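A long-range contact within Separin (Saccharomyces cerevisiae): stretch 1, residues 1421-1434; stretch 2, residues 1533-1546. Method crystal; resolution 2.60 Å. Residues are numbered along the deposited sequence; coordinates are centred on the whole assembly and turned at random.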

# COMPACT_ATOMS: atom_id res chain seq x y z
N ASP A 1421 4.84 12.59 -49.07
CA ASP A 1421 3.79 13.59 -48.88
C ASP A 1421 4.26 14.98 -49.29
O ASP A 1421 3.58 15.98 -49.01
CB ASP A 1421 3.30 13.60 -47.42
CG ASP A 1421 4.44 13.60 -46.42
OD1 ASP A 1421 5.61 13.71 -46.85
OD2 ASP A 1421 4.17 13.51 -45.19
N LEU A 1422 5.41 15.03 -49.94
CA LEU A 1422 6.03 16.29 -50.36
C LEU A 1422 6.68 16.11 -51.72
O LEU A 1422 7.90 16.20 -51.85
CB LEU A 1422 7.07 16.76 -49.35
CG LEU A 1422 6.63 17.37 -48.02
CD1 LEU A 1422 7.85 17.67 -47.17
CD2 LEU A 1422 5.80 18.62 -48.25
N SER A 1423 5.86 15.87 -52.74
CA SER A 1423 6.39 15.34 -53.97
C SER A 1423 7.06 16.39 -54.85
O SER A 1423 7.92 16.06 -55.67
CB SER A 1423 5.27 14.61 -54.72
OG SER A 1423 4.83 13.49 -53.95
N ARG A 1424 6.69 17.66 -54.66
CA ARG A 1424 7.31 18.77 -55.40
C ARG A 1424 8.68 19.06 -54.83
O ARG A 1424 9.62 19.43 -55.54
CB ARG A 1424 6.43 20.02 -55.34
CG ARG A 1424 6.67 21.10 -56.40
CD ARG A 1424 5.62 22.22 -56.24
NE ARG A 1424 4.35 21.69 -55.71
CZ ARG A 1424 3.82 22.01 -54.53
NH1 ARG A 1424 2.67 21.45 -54.14
NH2 ARG A 1424 4.41 22.89 -53.75
N THR A 1425 8.78 18.91 -53.51
CA THR A 1425 10.05 19.04 -52.81
C THR A 1425 10.99 17.97 -53.33
O THR A 1425 12.14 18.24 -53.66
CB THR A 1425 9.89 18.91 -51.29
OG1 THR A 1425 8.89 19.82 -50.83
CG2 THR A 1425 11.21 19.19 -50.59
N GLU A 1426 10.48 16.74 -53.40
CA GLU A 1426 11.29 15.66 -53.95
C GLU A 1426 11.77 16.03 -55.34
O GLU A 1426 12.95 15.87 -55.62
CB GLU A 1426 10.52 14.35 -53.99
CG GLU A 1426 11.42 13.18 -54.38
CD GLU A 1426 10.68 11.84 -54.42
OE1 GLU A 1426 10.56 11.18 -53.37
OE2 GLU A 1426 10.21 11.47 -55.51
N SER A 1427 10.88 16.56 -56.17
CA SER A 1427 11.25 16.97 -57.54
C SER A 1427 12.41 17.94 -57.56
O SER A 1427 13.33 17.80 -58.38
CB SER A 1427 10.06 17.61 -58.26
OG SER A 1427 8.91 16.79 -58.22
N LYS A 1428 12.38 18.92 -56.66
CA LYS A 1428 13.39 19.97 -56.65
C LYS A 1428 14.77 19.46 -56.26
O LYS A 1428 15.77 19.85 -56.87
CB LYS A 1428 13.00 21.11 -55.71
CG LYS A 1428 11.78 21.89 -56.18
CD LYS A 1428 11.41 22.99 -55.21
CE LYS A 1428 10.20 23.76 -55.72
NZ LYS A 1428 9.80 24.84 -54.77
N PHE A 1429 14.84 18.60 -55.26
CA PHE A 1429 16.13 18.24 -54.69
C PHE A 1429 16.66 16.88 -55.16
O PHE A 1429 17.83 16.57 -54.92
CB PHE A 1429 16.05 18.27 -53.17
CG PHE A 1429 15.89 19.65 -52.63
CD1 PHE A 1429 16.99 20.48 -52.47
CD2 PHE A 1429 14.63 20.14 -52.30
CE1 PHE A 1429 16.85 21.77 -51.98
CE2 PHE A 1429 14.48 21.44 -51.81
CZ PHE A 1429 15.59 22.25 -51.64
N LYS A 1430 15.80 16.11 -55.81
CA LYS A 1430 16.16 14.80 -56.37
C LYS A 1430 17.50 14.89 -57.07
O LYS A 1430 18.41 14.10 -56.81
CB LYS A 1430 15.07 14.31 -57.34
CG LYS A 1430 15.17 12.86 -57.75
CD LYS A 1430 13.92 12.36 -58.50
CE LYS A 1430 12.66 12.44 -57.62
NZ LYS A 1430 11.64 11.41 -57.98
N GLY A 1431 17.63 15.91 -57.92
CA GLY A 1431 18.82 16.17 -58.70
C GLY A 1431 20.14 16.24 -57.94
O GLY A 1431 20.97 15.34 -58.09
N MET A 1432 20.33 17.29 -57.15
CA MET A 1432 21.59 17.51 -56.44
C MET A 1432 21.95 16.40 -55.44
O MET A 1432 23.12 16.02 -55.33
CB MET A 1432 21.57 18.86 -55.72
CG MET A 1432 22.68 19.04 -54.69
SD MET A 1432 22.45 20.51 -53.67
CE MET A 1432 23.02 21.78 -54.81
N PHE A 1433 20.96 15.87 -54.73
CA PHE A 1433 21.23 14.87 -53.70
C PHE A 1433 21.77 13.58 -54.31
O PHE A 1433 22.78 13.04 -53.85
CB PHE A 1433 19.98 14.58 -52.86
CG PHE A 1433 19.69 15.63 -51.82
CD1 PHE A 1433 20.44 16.80 -51.75
CD2 PHE A 1433 18.66 15.45 -50.90
CE1 PHE A 1433 20.18 17.78 -50.78
CE2 PHE A 1433 18.40 16.42 -49.93
CZ PHE A 1433 19.15 17.58 -49.88
N GLN A 1434 21.10 13.08 -55.35
CA GLN A 1434 21.50 11.83 -55.97
C GLN A 1434 22.87 11.96 -56.62
O GLN A 1434 23.57 10.97 -56.84
CB GLN A 1434 20.47 11.38 -57.00
CG GLN A 1434 20.50 12.23 -58.27
CD GLN A 1434 19.46 11.84 -59.29
OE1 GLN A 1434 18.48 11.15 -58.96
NE2 GLN A 1434 19.65 12.28 -60.54
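Stretch 2 (1533-1546) TDKDIDKFSEELFE

The firmest polar link between the two stretches is the hydrogen bond from Thr 1425 OG1 to Asp 1538 OD2, 2.7 Å long, made where the backbones come close: the CA atoms of Thr 1425 and Asp 1538 lie 6.8 Å apart. One turn earlier in stretch 2, Asp 1534 forms a salt bridge with Arg 1424, the residue just before Thr 1425, with NH2 of the arginine 2.5 Å from OD2 of the aspartate; the position of NH2 is less certain, because it sits too close to the carboxylate in the model. Lys 1428 NZ remains 4.5 Å from Asp 1538 OD2, near enough for electrostatic attraction but beyond a salt bridge.

Stretch 2 is helical from Asp 1534 through Glu 1546 and runs in nearly the same direction as the helix of stretch 1, which begins at Ser 1423. The axes cross at -21° and approach to 10.1 Å, so matching residues recur turn by turn, and Phe 1429 follows Thr 1425 onto the interface. Its side chain fits as a knob among Asp 1538, Ser 1541, Glu 1542 and Phe 1545, with CZ 3.8 Å from Ser 1541 CB and CE1 3.5 Å from Phe 1545 CE2. The Phe 1429 and Phe 1545 rings are inclined at 80°. Farther along, Phe 1433 CZ reaches within 4.3 Å of Phe 1545 CE2, extending the aromatic packing.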

# COMPACT_ATOMS: atom_id res chain seq x y z
N THR A 1533 5.43 26.17 -45.26
CA THR A 1533 4.80 25.61 -46.46
C THR A 1533 5.83 25.40 -47.58
O THR A 1533 6.82 26.13 -47.66
CB THR A 1533 3.65 26.51 -46.95
OG1 THR A 1533 4.16 27.80 -47.34
CG2 THR A 1533 2.60 26.67 -45.86
N ASP A 1534 5.59 24.41 -48.44
CA ASP A 1534 6.70 23.77 -49.16
C ASP A 1534 7.40 24.61 -50.22
O ASP A 1534 8.63 24.63 -50.25
CB ASP A 1534 6.23 22.41 -49.75
CG ASP A 1534 5.53 22.54 -51.11
OD1 ASP A 1534 4.36 22.96 -51.16
OD2 ASP A 1534 6.15 22.17 -52.13
N LYS A 1535 6.67 25.33 -51.07
CA LYS A 1535 7.35 26.12 -52.11
C LYS A 1535 8.31 27.16 -51.53
O LYS A 1535 9.45 27.28 -51.99
CB LYS A 1535 6.35 26.82 -53.04
CG LYS A 1535 5.54 25.89 -53.90
CD LYS A 1535 4.56 26.63 -54.77
CE LYS A 1535 4.25 25.78 -55.99
NZ LYS A 1535 5.52 25.50 -56.72
N ASP A 1536 7.85 27.89 -50.53
CA ASP A 1536 8.64 28.97 -49.93
C ASP A 1536 9.87 28.46 -49.17
O ASP A 1536 10.95 29.04 -49.26
CB ASP A 1536 7.77 29.79 -48.99
CG ASP A 1536 7.50 31.16 -49.51
OD1 ASP A 1536 7.85 31.44 -50.68
OD2 ASP A 1536 6.95 31.97 -48.73
N ILE A 1537 9.68 27.38 -48.41
CA ILE A 1537 10.75 26.89 -47.56
C ILE A 1537 11.83 26.26 -48.43
O ILE A 1537 13.03 26.38 -48.13
CB ILE A 1537 10.23 25.87 -46.50
CG1 ILE A 1537 11.34 25.50 -45.50
CG2 ILE A 1537 9.66 24.61 -47.17
CD1 ILE A 1537 11.88 26.68 -44.74
N ASP A 1538 11.41 25.63 -49.52
CA ASP A 1538 12.34 25.01 -50.46
C ASP A 1538 13.09 26.07 -51.25
O ASP A 1538 14.24 25.83 -51.62
CB ASP A 1538 11.60 24.07 -51.40
CG ASP A 1538 11.15 22.81 -50.70
OD1 ASP A 1538 11.62 22.56 -49.57
OD2 ASP A 1538 10.33 22.07 -51.29
N LYS A 1539 12.45 27.21 -51.52
CA LYS A 1539 13.16 28.38 -52.03
C LYS A 1539 14.31 28.70 -51.06
O LYS A 1539 15.46 28.82 -51.47
CB LYS A 1539 12.24 29.61 -52.18
CG LYS A 1539 11.44 29.71 -53.48
CD LYS A 1539 11.01 31.17 -53.73
CE LYS A 1539 10.44 31.41 -55.14
NZ LYS A 1539 9.13 30.71 -55.37
N PHE A 1540 13.98 28.79 -49.77
CA PHE A 1540 14.96 29.11 -48.75
C PHE A 1540 16.07 28.06 -48.67
O PHE A 1540 17.25 28.40 -48.61
CB PHE A 1540 14.27 29.27 -47.38
CG PHE A 1540 15.22 29.34 -46.21
CD1 PHE A 1540 15.85 30.53 -45.89
CD2 PHE A 1540 15.50 28.22 -45.45
CE1 PHE A 1540 16.73 30.60 -44.82
CE2 PHE A 1540 16.38 28.28 -44.39
CZ PHE A 1540 16.99 29.46 -44.07
N SER A 1541 15.70 26.79 -48.66
CA SER A 1541 16.69 25.72 -48.60
C SER A 1541 17.66 25.76 -49.78
O SER A 1541 18.87 25.67 -49.59
CB SER A 1541 15.99 24.36 -48.56
OG SER A 1541 15.16 24.27 -47.43
N GLU A 1542 17.10 25.88 -50.98
CA GLU A 1542 17.89 25.98 -52.21
C GLU A 1542 18.91 27.10 -52.06
O GLU A 1542 20.10 26.91 -52.32
CB GLU A 1542 16.97 26.24 -53.41
CG GLU A 1542 17.59 26.05 -54.80
CD GLU A 1542 16.86 26.88 -55.86
OE1 GLU A 1542 15.75 27.38 -55.56
OE2 GLU A 1542 17.40 27.04 -56.99
N GLU A 1543 18.45 28.24 -51.58
CA GLU A 1543 19.31 29.40 -51.40
C GLU A 1543 20.36 29.18 -50.32
O GLU A 1543 21.50 29.63 -50.45
CB GLU A 1543 18.45 30.62 -51.07
CG GLU A 1543 19.24 31.91 -50.96
CD GLU A 1543 19.87 32.35 -52.27
OE1 GLU A 1543 19.53 31.79 -53.33
OE2 GLU A 1543 20.71 33.29 -52.23
N LEU A 1544 19.97 28.49 -49.26
CA LEU A 1544 20.84 28.21 -48.13
C LEU A 1544 22.04 27.38 -48.56
O LEU A 1544 23.19 27.71 -48.24
CB LEU A 1544 20.04 27.50 -47.03
CG LEU A 1544 20.57 27.38 -45.60
CD1 LEU A 1544 21.36 26.11 -45.41
CD2 LEU A 1544 21.41 28.59 -45.24
N PHE A 1545 21.76 26.30 -49.29
CA PHE A 1545 22.79 25.41 -49.83
C PHE A 1545 23.75 26.14 -50.78
O PHE A 1545 24.97 25.96 -50.70
CB PHE A 1545 22.14 24.24 -50.59
CG PHE A 1545 21.25 23.37 -49.74
CD1 PHE A 1545 21.47 23.22 -48.39
CD2 PHE A 1545 20.20 22.68 -50.32
CE1 PHE A 1545 20.64 22.41 -47.63
CE2 PHE A 1545 19.37 21.88 -49.57
CZ PHE A 1545 19.60 21.74 -48.22
N GLU A 1546 23.19 26.93 -51.69
CA GLU A 1546 24.01 27.60 -52.69
C GLU A 1546 24.95 28.61 -52.04
O GLU A 1546 26.13 28.66 -52.39
CB GLU A 1546 23.14 28.27 -53.74
CG GLU A 1546 23.73 28.18 -55.14
CD GLU A 1546 24.92 29.12 -55.36
OE1 GLU A 1546 25.06 30.11 -54.59
OE2 GLU A 1546 25.71 28.86 -56.31